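Local coordinates for protein acetaldehyde dehydrogenase (Acetylating) (Geobacillus thermoglucosidasius, PDB 5J78) that probably catalyses the NAD-dependent, reversible conversion of acetaldehyde and coenzyme A into acetyl-coenzyme A, at residues 79-84 with 90-95; 145-150 with 174-179; 378-383 with 411-416. One frame throughout, in Å; residues are numbered along the deposited sequence. Where two conformers were deposited one is given.

In the fold
Contacts 1 and 2 are neighbours in the helical layer beside the mixed sheet of the dinucleotide-binding domain typical of this family, their centres about 13 Å apart. They share one acetate ion, which lysines of contact 1 and Ser145 of contact 2 hold between them, and they touch where Lys95 CD lies 3.2 Å from Ser145 OG. Lys95 also packs on Thr271, in the loop carrying Cys273, here oxidised to 3-sulfinoalanine and probably the catalytic cysteine, as in other aldehyde dehydrogenases. Contact 3 lies in what is probably the catalytic domain, across the middle of the chain, its centre about 33 Å from that of contact 1. Contacts 1 and 3 both reach the second subunit.

Contact 1: residues 79-84 with 90-95; sequences MAVEET and EDKTLK. With ACT (acetate ion), chain I.
Ala80 and Val81 press against the aliphatic shaft of Lys92. The methyl CB of Ala80 meets Lys92 CD at 3.7 Å, and on the neighbouring residue Val81 CG2 reaches the same Lys92 CD at an equal 3.7 Å, the valine crossing the lysine chain at a slant. Small apolar residues suit the helix 55-84 here, because a long methylene chain has to lie across them. This is the compact half of the contact, and no hydrogen bond links the two segments directly. The polar half is looser and partly bridged by solvent. A bend at the last torsion of Lys92 (chi4 -67°) turns NZ off the line of the shaft, where it donates 2.8 Å to water 1. That water in turn donates to Thr84 OG1 at 2.9 Å. Thr84 OG1 gives its own hydrogen to Ala80 O at 2.7 Å, coming from the opposite face of that carbonyl to Thr84 N. Lys92 NZ also donates to the acetate O at 3.1 Å, and Lys95 NZ, brought round by a bend at chi3, grips the same acetate O at 2.8 Å. Both ammonium groups also form salt bridges to Asp268 OD2, which probably balances part of their charge. The acetate methyl carbon CH3 rests 3.4 Å from Lys92 CB. The ion itself probably comes from the crystallisation liquor, but two lysines meeting a carboxylate beside Ser145, near the start of helix 143-156, make a small site that can hold an anion.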
loop_
_atom_site.group_PDB
_atom_site.type_symbol
_atom_site.label_atom_id
_atom_site.label_comp_id
_atom_site.label_asym_id
_atom_site.label_seq_id
_atom_site.Cartn_x
_atom_site.Cartn_y
_atom_site.Cartn_z
ATOM N N MET A 79 27.284 -28.834 1.471
ATOM C CA MET A 79 26.523 -27.979 0.563
ATOM C C MET A 79 26.342 -26.564 1.112
ATOM O O MET A 79 26.474 -25.583 0.379
ATOM C CB MET A 79 25.151 -28.592 0.268
ATOM C CG MET A 79 25.189 -29.809 -0.627
ATOM S SD MET A 79 23.529 -30.450 -0.947
ATOM C CE MET A 79 22.951 -29.186 -2.074
ATOM N N ALA A 80 26.087 -26.450 2.411
ATOM C CA ALA A 80 25.784 -25.150 2.997
ATOM C C ALA A 80 27.037 -24.271 3.075
ATOM O O ALA A 80 26.991 -23.074 2.752
ATOM C CB ALA A 80 25.146 -25.328 4.388
ATOM N N VAL A 81 28.164 -24.857 3.475
ATOM C CA VAL A 81 29.414 -24.100 3.516
ATOM C C VAL A 81 29.790 -23.605 2.115
ATOM O O VAL A 81 30.163 -22.437 1.953
ATOM C CB VAL A 81 30.604 -24.914 4.101
ATOM C CG1 VAL A 81 31.895 -24.073 4.032
ATOM C CG2 VAL A 81 30.348 -25.328 5.524
ATOM N N GLU A 82 29.697 -24.473 1.109
ATOM C CA GLU A 82 30.187 -24.113 -0.215
ATOM C C GLU A 82 29.272 -23.078 -0.855
ATOM O O GLU A 82 29.736 -22.174 -1.542
ATOM C CB GLU A 82 30.304 -25.343 -1.121
ATOM C CG GLU A 82 31.243 -26.426 -0.597
ATOM C CD GLU A 82 32.730 -26.115 -0.812
ATOM O OE1 GLU A 82 33.079 -24.981 -1.202
ATOM O OE2 GLU A 82 33.561 -27.023 -0.585
ATOM N N GLU A 83 27.969 -23.189 -0.621
ATOM C CA GLU A 83 27.045 -22.324 -1.326
ATOM C C GLU A 83 27.035 -20.944 -0.671
ATOM O O GLU A 83 27.030 -19.927 -1.369
ATOM C CB GLU A 83 25.636 -22.947 -1.372
ATOM C CG GLU A 83 24.598 -22.059 -2.062
ATOM C CD GLU A 83 23.185 -22.678 -2.103
ATOM O OE1 GLU A 83 22.898 -23.599 -1.304
ATOM O OE2 GLU A 83 22.361 -22.242 -2.951
ATOM N N THR A 84 27.065 -20.900 0.661
ATOM C CA THR A 84 26.951 -19.626 1.369
ATOM C C THR A 84 28.292 -18.969 1.683
ATOM O O THR A 84 28.347 -17.755 1.878
ATOM C CB THR A 84 26.192 -19.770 2.714
ATOM O OG1 THR A 84 26.979 -20.537 3.632
ATOM C CG2 THR A 84 24.821 -20.412 2.520
ATOM N N GLU A 90 32.689 -29.228 9.692
ATOM C CA GLU A 90 32.656 -29.937 10.968
ATOM C C GLU A 90 31.513 -29.413 11.861
ATOM O O GLU A 90 30.663 -30.171 12.357
ATOM C CB GLU A 90 34.019 -29.773 11.663
ATOM C CG GLU A 90 34.320 -30.755 12.791
ATOM C CD GLU A 90 35.779 -30.697 13.246
ATOM O OE1 GLU A 90 36.640 -30.194 12.487
ATOM O OE2 GLU A 90 36.064 -31.155 14.372
ATOM N N ASP A 91 31.487 -28.103 12.041
ATOM C CA ASP A 91 30.537 -27.473 12.949
ATOM C C ASP A 91 29.133 -27.523 12.323
ATOM O O ASP A 91 28.159 -27.813 13.020
ATOM C CB ASP A 91 30.990 -26.046 13.278
ATOM C CG ASP A 91 32.317 -26.018 14.082
ATOM O OD1 ASP A 91 32.752 -27.095 14.553
ATOM O OD2 ASP A 91 32.915 -24.930 14.262
ATOM N N LYS A 92 29.021 -27.337 11.012
ATOM C CA LYS A 92 27.699 -27.418 10.379
ATOM C C LYS A 92 27.146 -28.831 10.504
ATOM O O LYS A 92 25.921 -29.014 10.650
ATOM C CB LYS A 92 27.739 -26.974 8.920
ATOM C CG LYS A 92 27.800 -25.440 8.761
ATOM C CD LYS A 92 27.232 -24.968 7.427
ATOM C CE LYS A 92 27.439 -23.489 7.158
ATOM N NZ LYS A 92 26.681 -22.594 8.055
ATOM N N THR A 93 28.036 -29.827 10.505
ATOM C CA THR A 93 27.611 -31.223 10.623
ATOM C C THR A 93 27.033 -31.442 12.028
ATOM O O THR A 93 26.000 -32.085 12.194
ATOM C CB THR A 93 28.786 -32.230 10.340
ATOM O OG1 THR A 93 29.237 -32.095 8.980
ATOM C CG2 THR A 93 28.324 -33.661 10.532
ATOM N N LEU A 94 27.716 -30.895 13.028
ATOM C CA LEU A 94 27.260 -30.931 14.409
ATOM C C LEU A 94 25.925 -30.208 14.574
ATOM O O LEU A 94 25.040 -30.672 15.291
ATOM C CB LEU A 94 28.290 -30.293 15.330
ATOM C CG LEU A 94 29.573 -31.086 15.552
ATOM C CD1 LEU A 94 30.575 -30.267 16.366
ATOM C CD2 LEU A 94 29.268 -32.407 16.250
ATOM N N LYS A 95 25.804 -29.062 13.916
ATOM C CA LYS A 95 24.565 -28.309 13.909
ATOM C C LYS A 95 23.418 -29.162 13.342
ATOM O O LYS A 95 22.336 -29.190 13.921
ATOM C CB LYS A 95 24.743 -27.012 13.108
ATOM C CG LYS A 95 23.715 -25.932 13.436
ATOM C CD LYS A 95 23.761 -24.745 12.487
ATOM C CE LYS A 95 25.116 -24.026 12.480
ATOM N NZ LYS A 95 25.067 -22.934 11.432
HETATM C C ACT I . 23.673 -25.294 8.974
HETATM O O ACT I . 24.321 -24.240 9.116
HETATM O OXT ACT I . 22.473 -25.254 9.188
HETATM C CH3 ACT I . 24.329 -26.587 8.607
HETATM O O HOH W 1 25.464 -21.166 6.007
#

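Contact 2: residues 145-150 with 174-179; sequences STVIFK and AEAARI. With ACT (acetate ion), chain I.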
loop_
_atom_site.group_PDB
_atom_site.type_symbol
_atom_site.label_atom_id
_atom_site.label_comp_id
_atom_site.label_asym_id
_atom_site.label_seq_id
_atom_site.Cartn_x
_atom_site.Cartn_y
_atom_site.Cartn_z
ATOM N N SER A 145 20.119 -27.070 9.000
ATOM C CA SER A 145 19.718 -27.478 10.342
ATOM C C SER A 145 18.333 -26.957 10.717
ATOM O O SER A 145 17.588 -27.650 11.430
ATOM C CB SER A 145 20.723 -27.014 11.393
ATOM O OG SER A 145 20.965 -25.625 11.330
ATOM N N THR A 146 17.985 -25.762 10.228
ATOM C CA THR A 146 16.680 -25.148 10.534
ATOM C C THR A 146 15.557 -25.889 9.792
ATOM O O THR A 146 14.423 -26.025 10.291
ATOM C CB THR A 146 16.649 -23.644 10.169
ATOM O OG1 THR A 146 17.696 -22.947 10.863
ATOM C CG2 THR A 146 15.305 -23.000 10.571
ATOM N N VAL A 147 15.875 -26.360 8.596
ATOM C CA VAL A 147 14.948 -27.159 7.819
ATOM C C VAL A 147 14.659 -28.456 8.541
ATOM O O VAL A 147 13.491 -28.878 8.638
ATOM C CB VAL A 147 15.487 -27.476 6.410
ATOM C CG1 VAL A 147 14.709 -28.613 5.773
ATOM C CG2 VAL A 147 15.441 -26.241 5.546
ATOM N N ILE A 148 15.717 -29.099 9.027
ATOM C CA ILE A 148 15.573 -30.367 9.738
ATOM C C ILE A 148 14.709 -30.147 10.982
ATOM O O ILE A 148 13.733 -30.859 11.213
ATOM C CB ILE A 148 16.944 -30.934 10.124
ATOM C CG1 ILE A 148 17.721 -31.362 8.868
ATOM C CG2 ILE A 148 16.797 -32.110 11.083
ATOM C CD1 ILE A 148 19.190 -31.526 9.093
ATOM N N PHE A 149 15.081 -29.140 11.762
ATOM C CA PHE A 149 14.379 -28.783 12.997
ATOM C C PHE A 149 12.891 -28.513 12.733
ATOM O O PHE A 149 12.024 -29.131 13.348
ATOM C CB PHE A 149 15.089 -27.574 13.638
ATOM C CG PHE A 149 14.190 -26.685 14.447
ATOM C CD1 PHE A 149 13.653 -27.117 15.667
ATOM C CD2 PHE A 149 13.893 -25.408 14.002
ATOM C CE1 PHE A 149 12.805 -26.284 16.408
ATOM C CE2 PHE A 149 13.045 -24.577 14.732
ATOM C CZ PHE A 149 12.500 -25.018 15.936
ATOM N N LYS A 150 12.599 -27.636 11.774
ATOM C CA LYS A 150 11.216 -27.259 11.478
ATOM C C LYS A 150 10.399 -28.391 10.869
ATOM O O LYS A 150 9.197 -28.534 11.155
ATOM C CB LYS A 150 11.192 -26.038 10.554
ATOM C CG LYS A 150 11.618 -24.773 11.268
ATOM C CD LYS A 150 11.467 -23.523 10.402
ATOM C CE LYS A 150 11.810 -22.283 11.221
ATOM N NZ LYS A 150 11.756 -21.017 10.442
ATOM N N ALA A 174 16.769 -26.453 -0.198
ATOM C CA ALA A 174 15.918 -27.362 -0.945
ATOM C C ALA A 174 16.379 -28.821 -0.822
ATOM O O ALA A 174 15.545 -29.717 -0.769
ATOM C CB ALA A 174 15.857 -26.940 -2.411
ATOM N N GLU A 175 17.685 -29.077 -0.763
ATOM C CA GLU A 175 18.167 -30.460 -0.645
ATOM C C GLU A 175 17.782 -31.026 0.724
ATOM O O GLU A 175 17.367 -32.184 0.830
ATOM C CB GLU A 175 19.696 -30.545 -0.875
ATOM C CG GLU A 175 20.342 -31.954 -0.691
ATOM C CD GLU A 175 19.746 -33.063 -1.566
ATOM O OE1 GLU A 175 19.029 -32.777 -2.549
ATOM O OE2 GLU A 175 20.005 -34.249 -1.269
ATOM N N ALA A 176 17.873 -30.198 1.763
ATOM C CA ALA A 176 17.486 -30.623 3.100
ATOM C C ALA A 176 15.994 -30.966 3.154
ATOM O O ALA A 176 15.606 -31.973 3.742
ATOM C CB ALA A 176 17.825 -29.547 4.115
ATOM N N ALA A 177 15.160 -30.139 2.532
ATOM C CA ALA A 177 13.731 -30.442 2.434
ATOM C C ALA A 177 13.436 -31.738 1.635
ATOM O O ALA A 177 12.578 -32.532 2.025
ATOM C CB ALA A 177 12.990 -29.256 1.805
ATOM N N ARG A 178 14.153 -31.914 0.526
ATOM C CA ARG A 178 14.042 -33.092 -0.326
ATOM C C ARG A 178 14.311 -34.359 0.490
ATOM O O ARG A 178 13.554 -35.323 0.440
ATOM C CB ARG A 178 15.041 -32.976 -1.489
ATOM C CG ARG A 178 14.613 -33.564 -2.824
ATOM C CD ARG A 178 15.585 -33.125 -3.951
ATOM N NE ARG A 178 15.249 -31.798 -4.484
ATOM C CZ ARG A 178 16.065 -30.748 -4.542
ATOM N NH1 ARG A 178 17.331 -30.814 -4.102
ATOM N NH2 ARG A 178 15.603 -29.614 -5.057
ATOM N N ILE A 179 15.392 -34.330 1.261
ATOM C CA ILE A 179 15.777 -35.448 2.100
ATOM C C ILE A 179 14.731 -35.717 3.195
ATOM O O ILE A 179 14.423 -36.867 3.477
ATOM C CB ILE A 179 17.158 -35.199 2.729
ATOM C CG1 ILE A 179 18.252 -35.370 1.667
ATOM C CG2 ILE A 179 17.444 -36.179 3.860
ATOM C CD1 ILE A 179 19.563 -34.760 2.058
HETATM C C ACT I . 23.673 -25.294 8.974
HETATM O O ACT I . 24.321 -24.240 9.116
HETATM O OXT ACT I . 22.473 -25.254 9.188
HETATM C CH3 ACT I . 24.329 -26.587 8.607
#
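Within segments 145-150 and 174-179, Val147 and Ala176 come closest, with CA atoms 6.4 Å apart. Along the first segment, Ser145 comes first and faces away from the partner helix. Its backbone N donates to the acetate OXT at 3.0 Å, nearly straight at 164°, and its hydroxyl OG meets the same OXT at 2.6 Å. With chi1 at 54°, OG sits between the backbone N and the carbonyl carbon, which brings it alongside the N-H for this double grip. Two residues on, Val147 points at the other helix: CG1 touches the methyl CB of Ala176 at 3.7 Å and the backbone Ala177 N at 3.6 Å. Paired alanines keep helix 170-186 slim here, letting one valine branch reach its backbone, while Phe163 of strand 160-165 packs on both Val147 and Ala177. Ile148 packs on Ala69 of helix 55-84 and Ala99 of helix 89-107, small residues that accommodate its branched chain. Phe149 lies on the chain at Ser438 and Thr440. Lys150 ends the segment, extending its chain to hydrogen-bond Thr220 OG1. Two helices side by side, linked through strand 160-165, are characteristic of the consecutive beta-alpha-beta crossovers of a Rossmann-like domain.

Contact 3: residues 378-383 with 411-416; sequences EASELA and IDKPAG
Lys413 NZ donates to Ser380 OG at 3.0 Å, tying helix 376-388 to the turn that leads into strand 415-420, which, within this chain, edges the seven-stranded parallel sheet of an alpha/beta domain, probably the catalytic domain as in relatives. A short, polar serine suits the place because its hydroxyl can accept from the lysine while it is also hydrogen-bonded to Met376 O, one helical turn back. Farther along the helix, Ala383 leaves room for the lysine chain, its CB lying 4.2 Å from Lys413 CE. Bends at chi2 (-63°) and chi4 (-71°) fold the lysine so that NZ comes back beside its own segment as well. There it forms a salt bridge with Asp412 OD1 at 3.0 Å, meeting the syn side of the carboxylate 25° out of its plane. The strongest polar partner is Tyr409 O, at the end of helix 403-410, and the Tyr409 ring adds a cation-pi contact; three acceptors thus use the three hydrogens an ammonium group can offer. Next outward comes the backbone: Pro414 centres an inverse gamma turn, and Gly416 hydrogen-bonds to the second subunit. Lys413 O accepts from Lys464 NZ of that subunit and, weakly, from Ala415 N at 2.9 Å.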
loop_
_atom_site.group_PDB
_atom_site.type_symbol
_atom_site.label_atom_id
_atom_site.label_comp_id
_atom_site.label_asym_id
_atom_site.label_seq_id
_atom_site.Cartn_x
_atom_site.Cartn_y
_atom_site.Cartn_z
ATOM N N GLU A 378 27.968 -2.381 37.263
ATOM C CA GLU A 378 28.460 -1.799 36.013
ATOM C C GLU A 378 28.255 -2.776 34.852
ATOM O O GLU A 378 27.945 -2.365 33.729
ATOM C CB GLU A 378 29.945 -1.422 36.106
ATOM C CG GLU A 378 30.487 -0.862 34.783
ATOM C CD GLU A 378 31.890 -0.299 34.888
ATOM O OE1 GLU A 378 32.216 0.602 34.090
ATOM O OE2 GLU A 378 32.663 -0.759 35.754
ATOM N N ALA A 379 28.455 -4.062 35.131
ATOM C CA ALA A 379 28.192 -5.124 34.162
ATOM C C ALA A 379 26.721 -5.096 33.672
ATOM O O ALA A 379 26.456 -5.195 32.476
ATOM C CB ALA A 379 28.537 -6.482 34.776
ATOM N N SER A 380 25.774 -4.925 34.586
ATOM C CA SER A 380 24.360 -4.869 34.204
ATOM C C SER A 380 24.021 -3.683 33.311
ATOM O O SER A 380 23.275 -3.815 32.342
ATOM C CB SER A 380 23.480 -4.813 35.443
ATOM O OG SER A 380 23.551 -6.026 36.170
ATOM N N GLU A 381 24.572 -2.520 33.633
ATOM C CA GLU A 381 24.326 -1.324 32.838
ATOM C C GLU A 381 24.886 -1.462 31.413
ATOM O O GLU A 381 24.258 -1.006 30.454
ATOM C CB GLU A 381 24.922 -0.100 33.547
ATOM C CG GLU A 381 24.306 0.157 34.938
ATOM C CD GLU A 381 25.124 1.117 35.802
ATOM O OE1 GLU A 381 24.588 1.592 36.829
ATOM O OE2 GLU A 381 26.297 1.391 35.465
ATOM N N LEU A 382 26.055 -2.092 31.268
ATOM C CA LEU A 382 26.634 -2.333 29.937
ATOM C C LEU A 382 25.852 -3.411 29.169
ATOM O O LEU A 382 25.567 -3.261 27.984
ATOM C CB LEU A 382 28.104 -2.762 30.034
ATOM C CG LEU A 382 29.175 -1.678 30.128
ATOM C CD1 LEU A 382 30.500 -2.366 30.291
ATOM C CD2 LEU A 382 29.172 -0.771 28.907
ATOM N N ALA A 383 25.546 -4.507 29.852
ATOM C CA ALA A 383 24.707 -5.551 29.273
ATOM C C ALA A 383 23.427 -4.930 28.716
ATOM O O ALA A 383 23.017 -5.215 27.589
ATOM C CB ALA A 383 24.381 -6.617 30.308
ATOM N N ILE A 411 18.102 -11.561 37.401
ATOM C CA ILE A 411 16.662 -11.351 37.610
ATOM C C ILE A 411 16.055 -10.314 36.642
ATOM O O ILE A 411 14.927 -10.494 36.182
ATOM C CB ILE A 411 16.352 -10.938 39.070
ATOM C CG1 ILE A 411 14.823 -10.821 39.300
ATOM C CG2 ILE A 411 17.040 -9.612 39.417
ATOM C CD1 ILE A 411 14.054 -12.134 39.198
ATOM N N ASP A 412 16.802 -9.264 36.300
ATOM C CA ASP A 412 16.257 -8.171 35.485
ATOM C C ASP A 412 16.790 -8.070 34.049
ATOM O O ASP A 412 16.674 -7.018 33.416
ATOM C CB ASP A 412 16.502 -6.834 36.193
ATOM C CG ASP A 412 17.989 -6.507 36.338
ATOM O OD1 ASP A 412 18.831 -7.396 36.080
ATOM O OD2 ASP A 412 18.317 -5.363 36.727
ATOM N N LYS A 413 17.334 -9.148 33.505
ATOM C CA LYS A 413 17.841 -9.089 32.138
ATOM C C LYS A 413 16.720 -9.404 31.141
ATOM O O LYS A 413 16.057 -10.427 31.268
ATOM C CB LYS A 413 19.019 -10.051 31.963
ATOM C CG LYS A 413 20.230 -9.696 32.833
ATOM C CD LYS A 413 20.820 -8.338 32.484
ATOM C CE LYS A 413 21.964 -7.963 33.430
ATOM N NZ LYS A 413 21.486 -7.633 34.789
ATOM N N PRO A 414 16.500 -8.516 30.154
ATOM C CA PRO A 414 15.471 -8.727 29.131
ATOM C C PRO A 414 15.970 -9.667 28.050
ATOM O O PRO A 414 16.357 -9.241 26.957
ATOM C CB PRO A 414 15.236 -7.322 28.584
ATOM C CG PRO A 414 16.607 -6.696 28.677
ATOM C CD PRO A 414 17.124 -7.190 30.011
ATOM N N ALA A 415 15.983 -10.947 28.392
ATOM C CA ALA A 415 16.387 -11.999 27.481
ATOM C C ALA A 415 15.584 -13.242 27.816
ATOM O O ALA A 415 15.407 -13.567 28.986
ATOM C CB ALA A 415 17.926 -12.271 27.594
ATOM N N GLY A 416 15.088 -13.938 26.798
ATOM C CA GLY A 416 14.347 -15.159 27.032
ATOM C C GLY A 416 15.199 -16.335 27.495
ATOM O O GLY A 416 14.699 -17.265 28.155
#